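Local coordinates for protein LY49A (PDB 1QO3) that acts as an inhibitory natural killer cell receptor for H-2d class I molecules, here represented by its extracellular C-type lectin-like domain, at residues D68-G73 / I125-K130. The protein carries 1 engineered substitution. Sequence-based numbering, arbitrary orientation.
Sequences DSCWVG and ICICGK
W71 pairs in parallel register with C126 where strands 70-72 and 125-130 run side by side, their axes 4.6 Å apart at closest and their N-to-C directions 40° apart. Both direct hydrogen bonds between the two segments use the W71 backbone: its N donates to I125 O at 2.8 Å, and its O accepts the longer bond from I127 N at 3.3 Å. Beyond them the strands splay apart, while at the start a water joins S69 O to I125 N, 4.1 Å apart and too far for a direct bond.

C70 and I125 lie on one face of the sheet, and I127 points in toward 68-73. The compact C70 suits a close approach: SG, anti to its own carbonyl carbon (chi1 -57°), lies against I125 CB at 3.8 Å and nearly as close to CG2, while CB meets I127 CG1 at 3.5 Å. I127 extends its chain (chi2 -179°), bringing CD1 alongside V72 CG1 at 4.1 Å; these branched aliphatic side chains suit the core, which L110 and F28 continue.

On the other face the W71 indole leads away from 125-130; large, flat and with one N-H, it suits a buried place edge-to-face with W35 and F124, where Q122 O accepts from NE1. C126 is disulfide-bonded to C38, tying this face to helix 35-44. Such a pairing, joining the strand 70-77 to the C-terminal strand 124-131, is characteristic of the C-type lectin-like fold.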
ATOM      1  N   ASP C  68      -2.038  20.230   9.565  1.00 30.02           N
ATOM      2  CA  ASP C  68      -2.186  21.606  10.035  1.00 29.87           C
ATOM      3  C   ASP C  68      -1.539  22.447   8.952  1.00 28.81           C
ATOM      4  O   ASP C  68      -0.554  22.038   8.348  1.00 28.78           O
ATOM      5  CB  ASP C  68      -1.441  21.847  11.351  1.00 31.43           C
ATOM      6  CG  ASP C  68      -2.141  21.235  12.539  1.00 31.87           C
ATOM      7  OD1 ASP C  68      -3.383  21.084  12.489  1.00 31.77           O
ATOM      8  OD2 ASP C  68      -1.443  20.921  13.528  1.00 33.03           O
ATOM      9  N   SER C  69      -2.076  23.630   8.723  1.00 27.53           N
ATOM     10  CA  SER C  69      -1.554  24.486   7.680  1.00 25.69           C
ATOM     11  C   SER C  69      -0.192  25.124   7.976  1.00 22.26           C
ATOM     12  O   SER C  69       0.230  25.239   9.126  1.00 20.61           O
ATOM     13  CB  SER C  69      -2.596  25.554   7.373  1.00 28.95           C
ATOM     14  OG  SER C  69      -3.868  24.945   7.203  1.00 34.11           O
ATOM     15  N   CYS C  70       0.484  25.526   6.906  1.00 18.99           N
ATOM     16  CA  CYS C  70       1.791  26.166   6.976  1.00 15.91           C
ATOM     17  C   CYS C  70       1.797  27.359   6.025  1.00 13.96           C
ATOM     18  O   CYS C  70       1.312  27.259   4.889  1.00 11.23           O
ATOM     19  CB  CYS C  70       2.893  25.196   6.527  1.00 15.03           C
ATOM     20  SG  CYS C  70       2.980  23.642   7.430  1.00 20.74           S
ATOM     21  N   TRP C  71       2.346  28.480   6.480  1.00 11.42           N
ATOM     22  CA  TRP C  71       2.452  29.675   5.640  1.00 12.40           C
ATOM     23  C   TRP C  71       3.422  29.410   4.474  1.00 12.48           C
ATOM     24  O   TRP C  71       4.480  28.800   4.668  1.00 12.56           O
ATOM     25  CB  TRP C  71       2.981  30.856   6.470  1.00 12.78           C
ATOM     26  CG  TRP C  71       1.947  31.575   7.315  1.00 12.97           C
ATOM     27  CD1 TRP C  71       2.092  31.982   8.611  1.00 13.09           C
ATOM     28  CD2 TRP C  71       0.656  32.038   6.892  1.00 12.99           C
ATOM     29  NE1 TRP C  71       0.976  32.673   9.023  1.00 12.85           N
ATOM     30  CE2 TRP C  71       0.079  32.723   7.988  1.00 13.95           C
ATOM     31  CE3 TRP C  71      -0.068  31.945   5.694  1.00 15.45           C
ATOM     32  CZ2 TRP C  71      -1.191  33.309   7.924  1.00 14.98           C
ATOM     33  CZ3 TRP C  71      -1.331  32.526   5.626  1.00 16.57           C
ATOM     34  CH2 TRP C  71      -1.881  33.203   6.740  1.00 18.00           C
ATOM     35  N   VAL C  72       3.046  29.836   3.267  1.00 12.63           N
ATOM     36  CA  VAL C  72       3.902  29.694   2.088  1.00 13.74           C
ATOM     37  C   VAL C  72       4.075  31.078   1.456  1.00 14.15           C
ATOM     38  O   VAL C  72       3.350  32.010   1.799  1.00 13.37           O
ATOM     39  CB  VAL C  72       3.330  28.682   1.044  1.00 16.05           C
ATOM     40  CG1 VAL C  72       3.535  27.262   1.547  1.00 15.43           C
ATOM     41  CG2 VAL C  72       1.859  28.940   0.798  1.00 17.34           C
ATOM     42  N   GLY C  73       5.042  31.214   0.550  1.00 14.16           N
ATOM     43  CA  GLY C  73       5.320  32.505  -0.066  1.00 15.49           C
ATOM     44  C   GLY C  73       4.376  33.001  -1.149  1.00 18.17           C
ATOM     45  O   GLY C  73       4.806  33.311  -2.256  1.00 18.54           O
ATOM     46  N   ILE C 125       3.020  27.437  11.153  1.00 15.26           N
ATOM     47  CA  ILE C 125       4.364  26.964  10.837  1.00 14.02           C
ATOM     48  C   ILE C 125       4.826  27.685   9.567  1.00 14.48           C
ATOM     49  O   ILE C 125       3.995  28.068   8.741  1.00 12.67           O
ATOM     50  CB  ILE C 125       4.330  25.445  10.546  1.00 14.77           C
ATOM     51  CG1 ILE C 125       4.022  24.673  11.835  1.00 15.93           C
ATOM     52  CG2 ILE C 125       5.629  24.997   9.907  1.00 12.44           C
ATOM     53  CD1 ILE C 125       3.644  23.213  11.593  1.00 16.40           C
ATOM     54  N   CYS C 126       6.135  27.878   9.414  1.00 13.58           N
ATOM     55  CA  CYS C 126       6.665  28.520   8.208  1.00 13.64           C
ATOM     56  C   CYS C 126       7.384  27.493   7.353  1.00 14.25           C
ATOM     57  O   CYS C 126       8.127  26.674   7.888  1.00 15.56           O
ATOM     58  CB  CYS C 126       7.728  29.565   8.528  1.00 13.68           C
ATOM     59  SG  CYS C 126       7.392  30.815   9.785  1.00 16.54           S
ATOM     60  N   ILE C 127       7.182  27.523   6.038  1.00 13.32           N
ATOM     61  CA  ILE C 127       7.936  26.620   5.180  1.00 14.31           C
ATOM     62  C   ILE C 127       8.932  27.502   4.418  1.00 15.30           C
ATOM     63  O   ILE C 127       8.528  28.345   3.615  1.00 14.99           O
ATOM     64  CB  ILE C 127       7.070  25.870   4.142  1.00 14.16           C
ATOM     65  CG1 ILE C 127       5.997  25.029   4.830  1.00 10.83           C
ATOM     66  CG2 ILE C 127       7.964  24.935   3.325  1.00 12.60           C
ATOM     67  CD1 ILE C 127       5.134  24.247   3.840  1.00 11.87           C
ATOM     68  N   CYS C 128      10.223  27.335   4.700  1.00 14.44           N
ATOM     69  CA  CYS C 128      11.261  28.109   4.016  1.00 15.78           C
ATOM     70  C   CYS C 128      11.905  27.234   2.934  1.00 16.24           C
ATOM     71  O   CYS C 128      12.208  26.065   3.166  1.00 16.67           O
ATOM     72  CB  CYS C 128      12.337  28.585   5.003  1.00 14.46           C
ATOM     73  SG  CYS C 128      11.799  29.675   6.378  1.00 16.63           S
ATOM     74  N   GLY C 129      12.111  27.807   1.752  1.00 17.40           N
ATOM     75  CA  GLY C 129      12.701  27.058   0.658  1.00 16.16           C
ATOM     76  C   GLY C 129      14.114  27.467   0.290  1.00 16.96           C
ATOM     77  O   GLY C 129      14.499  28.637   0.425  1.00 15.10           O
ATOM     78  N   LYS C 130      14.891  26.492  -0.171  1.00 15.94           N
ATOM     79  CA  LYS C 130      16.268  26.733  -0.579  1.00 18.55           C
ATOM     80  C   LYS C 130      16.541  26.033  -1.907  1.00 20.04           C
ATOM     81  O   LYS C 130      16.449  24.806  -2.003  1.00 19.70           O
ATOM     82  CB  LYS C 130      17.242  26.215   0.484  1.00 18.23           C
ATOM     83  CG  LYS C 130      18.706  26.579   0.198  1.00 20.91           C
ATOM     84  CD  LYS C 130      19.647  26.080   1.290  1.00 20.25           C
ATOM     85  CE  LYS C 130      21.051  26.688   1.141  1.00 23.28           C
ATOM     86  NZ  LYS C 130      21.948  26.335   2.294  1.00 22.15           N
TER
HETATM   87  O   HOH W   1       0.754  25.694  11.895  1.00 17.67           O